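Local coordinates for listeriolysin O (PDB 4CDB), which binds cholesterol-containing host membranes and, after a major conformational change, inserts into them as an oligomeric pore that lyses the cell, at residues A[20-24]-A[227-232]; A[27-32]-A[352-356]; A[36-40]-A[95-100]; A[221-225]-A[254-258]. All coordinates share one frame; numbering follows the deposited sequence.

Contact 1 (A[20-24]-A[227-232]); sequences ADEID and RPSRFF
Placed opposite the carbonyl carbon and beside the backbone N (chi1 -73°), CG of Asp-24 brings its carboxylate up to Arg-227, whose own chain bends at chi3 (58°) so that the guanidinium turns back to meet it. Two nitrogens of the arginine, NE and NH2, grip a single oxygen: Arg-227 NE lies 2.8 Å from Asp-24 OD2, and Asp-24 OD2 sits in the guanidinium plane although the carboxylate itself is turned 63° from that plane. The other oxygen is taken by Ser-229. Ser-229 N donates to Asp-24 OD1 over 2.8 Å, nearly along the C-O direction, while the hydroxyl OG donates to the same OD1 from above the carboxylate plane. Four donors thus hold this buried acid, which probably stabilises its charged form. A short aspartate fits because the loop comes close; small Ser-229 lets its CB approach Ala-20 O to 3.3 Å. Beside the polar group, Ile-23 CG2 packs against Phe-232 CD2 at 4.1 Å, and both residues also touch Leu-241 of helix 238-243. A carboxylate of helix 14-28 thus binds the turn 228-231, helical in its phi/psi angles only, and packs the helix against the loop that follows strand 207-222.

Contact 2 (A[27-32]-A[352-356]); sequences IQGLDY and NFLKD. With NA (sodium ion), chain P; ACT (acetate ion), chain D.
Lys-355 runs alongside the ring of Tyr-32, the two side chains passing in opposite directions, and supplies the direct hydrogen bond between the segments. Fully extended, with CG anti to the backbone N (chi1 -179°), it carries its amine to the 27-32 backbone, where NZ donates to Leu-30 O; the modelled 2.4 Å between Lys-355 NZ and Leu-30 O is very short, and its exact length is doubtful. Lys-355 NZ also donates to acetate O at 2.8 Å. A lysine suits this place because its long methylene chain can lie against Ile-27 O and Gln-28 O before the amine reaches the Leu-30 carbonyl.

A sodium ion is bound by Tyr-32 OH at 2.5 Å, by Asp-356 OD1 at 2.7 Å and by acetate OXT. The acetate, probably from the crystallisation liquor, also places its O over the centre of one face of the tyrosine ring. Here the end of helix 14-28 and the segment after it meet the end of strand 345-353, a strand of the large antiparallel sheet, so the ion bridges two separate parts of the fold. A water donates to Tyr-32 OH and accepts from Lys-355 N, giving the phenol oxygen a second partner.

Among the apolar groups, the rings of Tyr-32 and Phe-353 meet obliquely, planes 47° apart, with Tyr-32 CE2 lying 3.9 Å from Phe-353 CD1 over one face of the phenylalanine, toward its rim. Farther along, branched Ile-27 CD1 meets Leu-354 CD1 at 4.4 Å, and Leu-354 in turn leans on Tyr-254 of strand 252-260.

Contact 3 (A[36-40]-A[95-100]); sequences NVLVY and ANSELV
The backbones come nearest at Leu-38 and Asn-96, whose CA atoms are 6.0 Å apart, and no hydrogen bond joins the two segments. The contact packs the approach to strand 39-41, which pairs in parallel with strand 362-385, against the short helix 97-100 and its N-terminal cap. Leu-38 is the central side chain. With CG anti to its carbonyl carbon (chi1 -58°), it splays two methyls over the other segment: Leu-38 CD1 meets Leu-99 CD2 at 3.7 Å, while CD2 lies 3.3 Å from Asn-96 O at the helix start. Its CB packs on Val-100 CG2, and the other methyl of that valine, Val-100 CG1, reaches Tyr-40 CB at 4.0 Å. A branched leucine suits this site because one side chain can cover both the cap residue and the helix's first turn, and the beta-branched Val-100 presents two methyls to strand 39-41. At the other end Ala-95, small enough to let Val-37 come close to its backbone, also touches Phe-353. Asn-96 turns its side chain back to the helix, as an N-cap should: Glu-98 N donates to Asn-96 OD1 over 3.1 Å, from a position 45° out of the carbonyl plane, while Asn-96 ND2 donates to Asn-250 OD1.

Contact 4 (A[221-225]-A[254-258]); sequences NVNEP and YISSV
Val-222 N donates to Ser-256 O over 2.9 Å, with an angle of 148° at the hydrogen, and this is the one hydrogen bond that crosses between the segments. The same carbonyl, Ser-256 O, receives a CA-H...O contact from Asn-221 CA at 3.2 Å. One residue along, Asn-221 and Ser-257 form an antiparallel non-hydrogen-bonded pair; their side chains lie on the same face of the sheet, and CB meets CB at 4.0 Å. Beta-branched Val-222 suits an extended strand, and its CG2 methyl lies against Ile-255 O.

Beyond Val-222 the first strand gives way to a loop, and the ring of Tyr-254 lies against the departing chain. Its CG sits between the backbone N and the carbonyl carbon (chi1 65°), which carries the phenol to Glu-224, where Tyr-254 OH comes 3.4 Å from Glu-224 CG. The two side chains cross at about a right angle. Pro-225 CD lies 4.1 Å from Tyr-254 OH, a stiff apolar residue well fitted to a chain leaving the sheet.

Farther out, Tyr-254 OH is hydrogen-bonded to Asn-357 OD1, and the Asn-357 amide also reaches Pro-225 O, fixing ring and loop together. Ser-256 OG pairs with Thr-350 OG1 on strand 345-353, while Phe-231 meets the Tyr-254 ring edge-to-face. The pairing is that of adjacent antiparallel strands, 207-222 and 252-260, at a point where one leaves the large sheet of this cholesterol-dependent cytolysin.

In the fold
From the N terminus, helix 14-28 supplies contact 1 and, with the residues just after it, contact 2, closing loops of about 200 and 320 residues with the 227-232 turn and the end of strand 345-353. These two loops cross. Strand 39-41 follows, and contact 3 closes a much shorter loop onto helix 97-100, lying wholly within both longer ones. Contact 4 pairs strands 207-222 and 252-260 after contact 3 has closed; it lies within contact 2's loop but crosses contact 1, which it touches through Phe-231. Contacts 2 and 4 share the large antiparallel sheet, whereas Val-37 and Ala-95 join contact 3 to contact 2. Contacts 1 and 2 hold the N-terminal helix against that sheet's margin.

Contact 1 (A[20-24]-A[227-232])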
loop_
_atom_site.group_PDB
_atom_site.type_symbol
_atom_site.label_atom_id
_atom_site.label_comp_id
_atom_site.label_asym_id
_atom_site.label_seq_id
_atom_site.Cartn_x
_atom_site.Cartn_y
_atom_site.Cartn_z
ATOM N N ALA A 20 17.846 32.147 -30.029
ATOM C CA ALA A 20 18.249 30.993 -29.232
ATOM C C ALA A 20 19.012 31.445 -27.992
ATOM O O ALA A 20 18.801 30.931 -26.894
ATOM C CB ALA A 20 19.096 30.029 -30.066
ATOM N N ASP A 21 19.889 32.426 -28.176
ATOM C CA ASP A 21 20.656 32.981 -27.072
ATOM C C ASP A 21 19.752 33.711 -26.078
ATOM O O ASP A 21 19.959 33.629 -24.870
ATOM C CB ASP A 21 21.739 33.917 -27.606
ATOM C CG ASP A 21 22.516 34.601 -26.501
ATOM O OD1 ASP A 21 23.473 33.990 -25.985
ATOM O OD2 ASP A 21 22.177 35.753 -26.157
ATOM N N GLU A 22 18.748 34.420 -26.588
ATOM C CA GLU A 22 17.780 35.088 -25.721
ATOM C C GLU A 22 16.994 34.074 -24.894
ATOM O O GLU A 22 16.700 34.310 -23.724
ATOM C CB GLU A 22 16.819 35.959 -26.530
ATOM C CG GLU A 22 17.445 37.200 -27.145
ATOM C CD GLU A 22 16.457 37.976 -27.994
ATOM O OE1 GLU A 22 15.338 37.467 -28.214
ATOM O OE2 GLU A 22 16.797 39.093 -28.439
ATOM N N ILE A 23 16.651 32.946 -25.508
ATOM C CA ILE A 23 15.950 31.882 -24.796
ATOM C C ILE A 23 16.825 31.312 -23.683
ATOM O O ILE A 23 16.363 31.128 -22.555
ATOM C CB ILE A 23 15.482 30.758 -25.748
ATOM C CG1 ILE A 23 14.365 31.269 -26.657
ATOM C CG2 ILE A 23 14.985 29.555 -24.962
ATOM C CD1 ILE A 23 13.980 30.307 -27.767
ATOM N N ASP A 24 18.091 31.050 -24.000
ATOM C CA ASP A 24 19.040 30.543 -23.012
ATOM C C ASP A 24 19.099 31.432 -21.774
ATOM O O ASP A 24 18.960 30.951 -20.652
ATOM C CB ASP A 24 20.443 30.411 -23.613
ATOM C CG ASP A 24 20.557 29.254 -24.583
ATOM O OD1 ASP A 24 19.781 28.284 -24.451
ATOM O OD2 ASP A 24 21.430 29.310 -25.475
ATOM N N ARG A 227 22.437 23.401 -23.893
ATOM C CA ARG A 227 21.755 24.689 -23.916
ATOM C C ARG A 227 20.255 24.470 -23.805
ATOM O O ARG A 227 19.709 23.569 -24.443
ATOM C CB ARG A 227 22.066 25.452 -25.203
ATOM C CG ARG A 227 23.541 25.738 -25.421
ATOM C CD ARG A 227 23.779 26.372 -26.785
ATOM N NE ARG A 227 23.032 27.617 -26.942
ATOM C CZ ARG A 227 22.924 28.290 -28.084
ATOM N NH1 ARG A 227 23.516 27.842 -29.183
ATOM N NH2 ARG A 227 22.221 29.412 -28.126
ATOM N N PRO A 228 19.585 25.291 -22.982
ATOM C CA PRO A 228 18.130 25.213 -22.813
ATOM C C PRO A 228 17.380 25.399 -24.129
ATOM O O PRO A 228 16.310 24.822 -24.314
ATOM C CB PRO A 228 17.830 26.376 -21.864
ATOM C CG PRO A 228 19.088 26.546 -21.075
ATOM C CD PRO A 228 20.202 26.244 -22.042
ATOM N N SER A 229 17.946 26.188 -25.036
ATOM C CA SER A 229 17.293 26.490 -26.307
ATOM C C SER A 229 17.341 25.342 -27.317
ATOM O O SER A 229 16.651 25.386 -28.333
ATOM C CB SER A 229 17.900 27.746 -26.933
ATOM O OG SER A 229 19.288 27.582 -27.157
ATOM N N ARG A 230 18.152 24.324 -27.042
ATOM C CA ARG A 230 18.346 23.225 -27.992
ATOM C C ARG A 230 17.069 22.451 -28.318
ATOM O O ARG A 230 16.932 21.913 -29.412
ATOM C CB ARG A 230 19.431 22.256 -27.508
ATOM C CG ARG A 230 20.762 22.401 -28.229
ATOM C CD ARG A 230 20.599 22.306 -29.744
ATOM N NE ARG A 230 20.899 20.976 -30.272
ATOM C CZ ARG A 230 19.988 20.109 -30.708
ATOM N NH1 ARG A 230 18.700 20.422 -30.684
ATOM N NH2 ARG A 230 20.368 18.927 -31.172
ATOM N N PHE A 231 16.139 22.395 -27.370
ATOM C CA PHE A 231 14.916 21.619 -27.564
ATOM C C PHE A 231 13.860 22.364 -28.376
ATOM O O PHE A 231 12.916 21.759 -28.886
ATOM C CB PHE A 231 14.335 21.163 -26.221
ATOM C CG PHE A 231 14.956 19.900 -25.690
ATOM C CD1 PHE A 231 15.810 19.147 -26.481
ATOM C CD2 PHE A 231 14.678 19.461 -24.404
ATOM C CE1 PHE A 231 16.383 17.981 -26.000
ATOM C CE2 PHE A 231 15.246 18.297 -23.916
ATOM C CZ PHE A 231 16.101 17.555 -24.716
ATOM N N PHE A 232 14.027 23.675 -28.507
ATOM C CA PHE A 232 13.041 24.488 -29.209
ATOM C C PHE A 232 13.359 24.640 -30.688
ATOM O O PHE A 232 14.525 24.664 -31.083
ATOM C CB PHE A 232 12.927 25.863 -28.554
ATOM C CG PHE A 232 12.490 25.808 -27.123
ATOM C CD1 PHE A 232 11.157 25.614 -26.801
ATOM C CD2 PHE A 232 13.412 25.945 -26.097
ATOM C CE1 PHE A 232 10.750 25.560 -25.479
ATOM C CE2 PHE A 232 13.011 25.893 -24.776
ATOM C CZ PHE A 232 11.680 25.699 -24.467
#

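Contact 2 (A[27-32]-A[352-356])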
loop_
_atom_site.group_PDB
_atom_site.type_symbol
_atom_site.label_atom_id
_atom_site.label_comp_id
_atom_site.label_asym_id
_atom_site.label_seq_id
_atom_site.Cartn_x
_atom_site.Cartn_y
_atom_site.Cartn_z
ATOM N N ILE A 27 15.736 31.467 -19.638
ATOM C CA ILE A 27 15.534 30.270 -18.830
ATOM C C ILE A 27 16.560 30.190 -17.700
ATOM O O ILE A 27 16.221 29.854 -16.566
ATOM C CB ILE A 27 15.563 28.990 -19.693
ATOM C CG1 ILE A 27 14.419 29.014 -20.707
ATOM C CG2 ILE A 27 15.466 27.744 -18.823
ATOM C CD1 ILE A 27 14.346 27.781 -21.590
ATOM N N GLN A 28 17.810 30.522 -18.011
ATOM C CA GLN A 28 18.872 30.535 -17.009
ATOM C C GLN A 28 18.653 31.624 -15.960
ATOM O O GLN A 28 19.232 31.576 -14.878
ATOM C CB GLN A 28 20.247 30.701 -17.669
ATOM C CG GLN A 28 20.705 29.488 -18.470
ATOM C CD GLN A 28 21.964 29.753 -19.282
ATOM O OE1 GLN A 28 22.518 30.852 -19.255
ATOM N NE2 GLN A 28 22.420 28.740 -20.010
ATOM N N GLY A 29 17.817 32.605 -16.285
ATOM C CA GLY A 29 17.523 33.688 -15.364
ATOM C C GLY A 29 16.373 33.379 -14.424
ATOM O O GLY A 29 16.089 34.144 -13.501
ATOM N N LEU A 30 15.707 32.253 -14.657
ATOM C CA LEU A 30 14.563 31.860 -13.842
ATOM C C LEU A 30 15.003 31.410 -12.452
ATOM O O LEU A 30 15.666 30.383 -12.302
ATOM C CB LEU A 30 13.763 30.752 -14.531
ATOM C CG LEU A 30 13.161 31.106 -15.894
ATOM C CD1 LEU A 30 12.375 29.935 -16.454
ATOM C CD2 LEU A 30 12.279 32.336 -15.782
ATOM N N ASP A 31 14.632 32.188 -11.439
ATOM C CA ASP A 31 14.969 31.866 -10.057
ATOM C C ASP A 31 13.852 31.096 -9.357
ATOM O O ASP A 31 12.730 31.585 -9.229
ATOM C CB ASP A 31 15.304 33.136 -9.273
ATOM C CG ASP A 31 16.672 33.690 -9.619
ATOM O OD1 ASP A 31 17.675 33.113 -9.150
ATOM O OD2 ASP A 31 16.746 34.700 -10.353
ATOM N N TYR A 32 14.171 29.888 -8.907
ATOM C CA TYR A 32 13.232 29.076 -8.145
ATOM C C TYR A 32 13.987 28.021 -7.353
ATOM O O TYR A 32 15.110 27.658 -7.705
ATOM C CB TYR A 32 12.206 28.409 -9.070
ATOM C CG TYR A 32 12.809 27.531 -10.148
ATOM C CD1 TYR A 32 13.144 28.056 -11.390
ATOM C CD2 TYR A 32 13.034 26.177 -9.928
ATOM C CE1 TYR A 32 13.694 27.258 -12.380
ATOM C CE2 TYR A 32 13.583 25.372 -10.912
ATOM C CZ TYR A 32 13.911 25.918 -12.136
ATOM O OH TYR A 32 14.458 25.121 -13.117
ATOM N N ASN A 352 13.302 16.363 -16.012
ATOM C CA ASN A 352 14.423 17.240 -15.698
ATOM C C ASN A 352 14.065 18.685 -16.005
ATOM O O ASN A 352 13.444 18.968 -17.030
ATOM C CB ASN A 352 15.664 16.851 -16.505
ATOM C CG ASN A 352 16.245 15.513 -16.090
ATOM O OD1 ASN A 352 15.622 14.751 -15.353
ATOM N ND2 ASN A 352 17.447 15.219 -16.572
ATOM N N PHE A 353 14.451 19.598 -15.118
ATOM C CA PHE A 353 14.295 21.023 -15.386
ATOM C C PHE A 353 15.179 21.399 -16.570
ATOM O O PHE A 353 16.304 20.919 -16.684
ATOM C CB PHE A 353 14.671 21.853 -14.154
ATOM C CG PHE A 353 13.702 21.717 -13.008
ATOM C CD1 PHE A 353 12.471 22.354 -13.045
ATOM C CD2 PHE A 353 14.029 20.963 -11.889
ATOM C CE1 PHE A 353 11.578 22.234 -11.991
ATOM C CE2 PHE A 353 13.138 20.841 -10.833
ATOM C CZ PHE A 353 11.912 21.477 -10.885
ATOM N N LEU A 354 14.668 22.250 -17.454
ATOM C CA LEU A 354 15.419 22.646 -18.639
ATOM C C LEU A 354 16.593 23.553 -18.292
ATOM O O LEU A 354 17.560 23.647 -19.045
ATOM C CB LEU A 354 14.506 23.338 -19.656
ATOM C CG LEU A 354 14.329 22.633 -21.001
ATOM C CD1 LEU A 354 13.529 23.499 -21.966
ATOM C CD2 LEU A 354 15.683 22.264 -21.591
ATOM N N LYS A 355 16.510 24.217 -17.145
ATOM C CA LYS A 355 17.521 25.198 -16.764
ATOM C C LYS A 355 18.904 24.590 -16.539
ATOM O O LYS A 355 19.896 25.078 -17.077
ATOM C CB LYS A 355 17.077 25.967 -15.520
ATOM C CG LYS A 355 18.059 27.033 -15.064
ATOM C CD LYS A 355 17.509 27.801 -13.871
ATOM C CE LYS A 355 18.486 28.861 -13.393
ATOM N NZ LYS A 355 17.951 29.637 -12.240
ATOM N N ASP A 356 18.971 23.529 -15.746
ATOM C CA ASP A 356 20.255 22.934 -15.396
ATOM C C ASP A 356 20.252 21.420 -15.564
ATOM O O ASP A 356 21.130 20.735 -15.041
ATOM C CB ASP A 356 20.630 23.302 -13.956
ATOM C CG ASP A 356 19.559 22.899 -12.954
ATOM O OD1 ASP A 356 18.417 22.626 -13.380
ATOM O OD2 ASP A 356 19.855 22.860 -11.740
HETATM NA NA NA P . 16.406 23.918 -12.199
HETATM C C ACT D . 17.455 26.547 -10.338
HETATM O O ACT D . 17.001 27.701 -10.501
HETATM O OXT ACT D . 17.787 25.823 -11.302
HETATM C CH3 ACT D . 17.635 26.025 -8.944
HETATM O O HOH W 1 13.795 24.944 -15.913
#

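Contact 3 (A[36-40]-A[95-100])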
loop_
_atom_site.group_PDB
_atom_site.type_symbol
_atom_site.label_atom_id
_atom_site.label_comp_id
_atom_site.label_asym_id
_atom_site.label_seq_id
_atom_site.Cartn_x
_atom_site.Cartn_y
_atom_site.Cartn_z
ATOM N N ASN A 36 11.415 22.695 -4.077
ATOM C CA ASN A 36 10.116 23.127 -3.568
ATOM C C ASN A 36 9.099 23.501 -4.648
ATOM O O ASN A 36 8.034 24.040 -4.344
ATOM C CB ASN A 36 10.295 24.291 -2.589
ATOM C CG ASN A 36 11.122 23.911 -1.375
ATOM O OD1 ASN A 36 11.053 22.782 -0.890
ATOM N ND2 ASN A 36 11.912 24.857 -0.878
ATOM N N VAL A 37 9.426 23.213 -5.903
ATOM C CA VAL A 37 8.534 23.525 -7.018
ATOM C C VAL A 37 7.371 22.536 -7.137
ATOM O O VAL A 37 6.224 22.935 -7.343
ATOM C CB VAL A 37 9.314 23.606 -8.351
ATOM C CG1 VAL A 37 8.381 23.455 -9.539
ATOM C CG2 VAL A 37 10.075 24.918 -8.433
ATOM N N LEU A 38 7.668 21.249 -6.995
ATOM C CA LEU A 38 6.646 20.214 -7.115
ATOM C C LEU A 38 6.315 19.615 -5.752
ATOM O O LEU A 38 7.098 18.842 -5.195
ATOM C CB LEU A 38 7.109 19.115 -8.073
ATOM C CG LEU A 38 7.452 19.558 -9.497
ATOM C CD1 LEU A 38 8.053 18.406 -10.280
ATOM C CD2 LEU A 38 6.217 20.089 -10.197
ATOM N N VAL A 39 5.151 19.974 -5.220
ATOM C CA VAL A 39 4.746 19.521 -3.894
ATOM C C VAL A 39 3.301 19.027 -3.845
ATOM O O VAL A 39 2.425 19.550 -4.535
ATOM C CB VAL A 39 4.912 20.640 -2.843
ATOM C CG1 VAL A 39 6.381 20.903 -2.567
ATOM C CG2 VAL A 39 4.221 21.910 -3.309
ATOM N N TYR A 40 3.067 18.007 -3.024
ATOM C CA TYR A 40 1.712 17.588 -2.688
ATOM C C TYR A 40 1.475 17.719 -1.187
ATOM O O TYR A 40 2.060 16.985 -0.390
ATOM C CB TYR A 40 1.434 16.151 -3.134
ATOM C CG TYR A 40 0.149 15.603 -2.555
ATOM C CD1 TYR A 40 -1.086 16.062 -2.998
ATOM C CD2 TYR A 40 0.168 14.638 -1.555
ATOM C CE1 TYR A 40 -2.266 15.571 -2.465
ATOM C CE2 TYR A 40 -1.006 14.141 -1.018
ATOM C CZ TYR A 40 -2.219 14.611 -1.476
ATOM O OH TYR A 40 -3.389 14.117 -0.944
ATOM N N ALA A 95 6.610 22.623 -15.065
ATOM C CA ALA A 95 6.768 21.995 -13.762
ATOM C C ALA A 95 5.907 22.723 -12.736
ATOM O O ALA A 95 6.379 23.637 -12.057
ATOM C CB ALA A 95 8.223 22.002 -13.334
ATOM N N ASN A 96 4.641 22.322 -12.636
ATOM C CA ASN A 96 3.720 22.907 -11.666
ATOM C C ASN A 96 2.805 21.866 -11.025
ATOM O O ASN A 96 3.084 20.667 -11.077
ATOM C CB ASN A 96 2.898 24.029 -12.310
ATOM C CG ASN A 96 2.201 23.590 -13.587
ATOM O OD1 ASN A 96 1.898 22.412 -13.771
ATOM N ND2 ASN A 96 1.949 24.542 -14.478
ATOM N N SER A 97 1.709 22.331 -10.435
ATOM C CA SER A 97 0.780 21.448 -9.732
ATOM C C SER A 97 0.119 20.425 -10.656
ATOM O O SER A 97 -0.278 19.348 -10.216
ATOM C CB SER A 97 -0.286 22.268 -9.004
ATOM O OG SER A 97 -0.969 23.116 -9.909
ATOM N N GLU A 98 0.008 20.763 -11.938
ATOM C CA GLU A 98 -0.609 19.863 -12.910
ATOM C C GLU A 98 0.268 18.647 -13.188
ATOM O O GLU A 98 -0.233 17.579 -13.528
ATOM C CB GLU A 98 -0.928 20.600 -14.212
ATOM C CG GLU A 98 -2.028 21.643 -14.086
ATOM C CD GLU A 98 -3.383 21.032 -13.777
ATOM O OE1 GLU A 98 -3.657 20.754 -12.591
ATOM O OE2 GLU A 98 -4.175 20.832 -14.721
ATOM N N LEU A 99 1.579 18.818 -13.047
ATOM C CA LEU A 99 2.506 17.697 -13.149
ATOM C C LEU A 99 2.354 16.793 -11.931
ATOM O O LEU A 99 2.461 15.570 -12.033
ATOM C CB LEU A 99 3.950 18.190 -13.264
ATOM C CG LEU A 99 5.038 17.115 -13.338
ATOM C CD1 LEU A 99 4.750 16.149 -14.468
ATOM C CD2 LEU A 99 6.403 17.749 -13.522
ATOM N N VAL A 100 2.108 17.407 -10.778
ATOM C CA VAL A 100 1.869 16.660 -9.549
ATOM C C VAL A 100 0.545 15.903 -9.647
ATOM O O VAL A 100 0.418 14.783 -9.154
ATOM C CB VAL A 100 1.860 17.593 -8.318
ATOM C CG1 VAL A 100 1.576 16.809 -7.047
ATOM C CG2 VAL A 100 3.189 18.317 -8.202
#

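Contact 4 (A[221-225]-A[254-258])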
loop_
_atom_site.group_PDB
_atom_site.type_symbol
_atom_site.label_atom_id
_atom_site.label_comp_id
_atom_site.label_asym_id
_atom_site.label_seq_id
_atom_site.Cartn_x
_atom_site.Cartn_y
_atom_site.Cartn_z
ATOM N N ASN A 221 15.388 6.904 -22.820
ATOM C CA ASN A 221 15.814 8.206 -22.316
ATOM C C ASN A 221 16.260 9.166 -23.424
ATOM O O ASN A 221 16.482 8.756 -24.567
ATOM C CB ASN A 221 16.909 8.047 -21.259
ATOM C CG ASN A 221 18.175 7.435 -21.819
ATOM O OD1 ASN A 221 18.159 6.815 -22.881
ATOM N ND2 ASN A 221 19.281 7.604 -21.106
ATOM N N VAL A 222 16.384 10.445 -23.072
ATOM C CA VAL A 222 16.713 11.494 -24.031
ATOM C C VAL A 222 18.044 12.143 -23.667
ATOM O O VAL A 222 18.402 12.211 -22.492
ATOM C CB VAL A 222 15.616 12.582 -24.043
ATOM C CG1 VAL A 222 15.810 13.538 -25.202
ATOM C CG2 VAL A 222 14.250 11.942 -24.134
ATOM N N ASN A 223 18.781 12.606 -24.674
ATOM C CA ASN A 223 20.013 13.356 -24.445
ATOM C C ASN A 223 19.758 14.589 -23.582
ATOM O O ASN A 223 18.677 15.174 -23.635
ATOM C CB ASN A 223 20.625 13.790 -25.779
ATOM C CG ASN A 223 19.779 14.826 -26.497
ATOM O OD1 ASN A 223 18.741 14.504 -27.075
ATOM N ND2 ASN A 223 20.225 16.078 -26.468
ATOM N N GLU A 224 20.747 14.975 -22.782
ATOM C CA GLU A 224 20.645 16.195 -21.991
ATOM C C GLU A 224 21.350 17.343 -22.706
ATOM O O GLU A 224 22.578 17.374 -22.776
ATOM C CB GLU A 224 21.228 15.993 -20.589
ATOM C CG GLU A 224 20.481 14.973 -19.740
ATOM C CD GLU A 224 21.011 14.883 -18.319
ATOM O OE1 GLU A 224 21.999 15.578 -18.003
ATOM O OE2 GLU A 224 20.438 14.115 -17.516
ATOM N N PRO A 225 20.568 18.295 -23.238
ATOM C CA PRO A 225 21.114 19.410 -24.021
ATOM C C PRO A 225 21.993 20.334 -23.184
ATOM O O PRO A 225 21.678 20.607 -22.023
ATOM C CB PRO A 225 19.858 20.152 -24.488
ATOM C CG PRO A 225 18.827 19.824 -23.462
ATOM C CD PRO A 225 19.109 18.405 -23.062
ATOM N N TYR A 254 11.494 18.854 -19.105
ATOM C CA TYR A 254 11.292 17.846 -20.139
ATOM C C TYR A 254 11.281 16.435 -19.561
ATOM O O TYR A 254 11.894 16.168 -18.526
ATOM C CB TYR A 254 12.354 17.961 -21.239
ATOM C CG TYR A 254 13.765 17.661 -20.785
ATOM C CD1 TYR A 254 14.526 18.629 -20.144
ATOM C CD2 TYR A 254 14.340 16.416 -21.008
ATOM C CE1 TYR A 254 15.817 18.363 -19.729
ATOM C CE2 TYR A 254 15.631 16.141 -20.598
ATOM C CZ TYR A 254 16.365 17.119 -19.959
ATOM O OH TYR A 254 17.649 16.854 -19.547
ATOM N N ILE A 255 10.571 15.535 -20.230
ATOM C CA ILE A 255 10.564 14.135 -19.833
ATOM C C ILE A 255 11.876 13.488 -20.276
ATOM O O ILE A 255 12.095 13.250 -21.465
ATOM C CB ILE A 255 9.347 13.393 -20.419
ATOM C CG1 ILE A 255 8.049 14.073 -19.969
ATOM C CG2 ILE A 255 9.355 11.934 -20.003
ATOM C CD1 ILE A 255 6.785 13.379 -20.443
ATOM N N SER A 256 12.750 13.219 -19.309
ATOM C CA SER A 256 14.091 12.715 -19.590
ATOM C C SER A 256 14.135 11.205 -19.824
ATOM O O SER A 256 15.040 10.703 -20.485
ATOM C CB SER A 256 15.050 13.105 -18.462
ATOM O OG SER A 256 14.534 12.718 -17.198
ATOM N N SER A 257 13.155 10.487 -19.284
ATOM C CA SER A 257 13.116 9.033 -19.410
ATOM C C SER A 257 11.716 8.489 -19.162
ATOM O O SER A 257 11.006 8.977 -18.287
ATOM C CB SER A 257 14.100 8.390 -18.431
ATOM O OG SER A 257 14.091 6.980 -18.555
ATOM N N VAL A 258 11.324 7.480 -19.938
ATOM C CA VAL A 258 10.020 6.847 -19.779
ATOM C C VAL A 258 10.170 5.341 -19.602
ATOM O O VAL A 258 10.852 4.680 -20.389
ATOM C CB VAL A 258 9.101 7.106 -20.996
ATOM C CG1 VAL A 258 7.774 6.366 -20.833
ATOM C CG2 VAL A 258 8.861 8.596 -21.188
#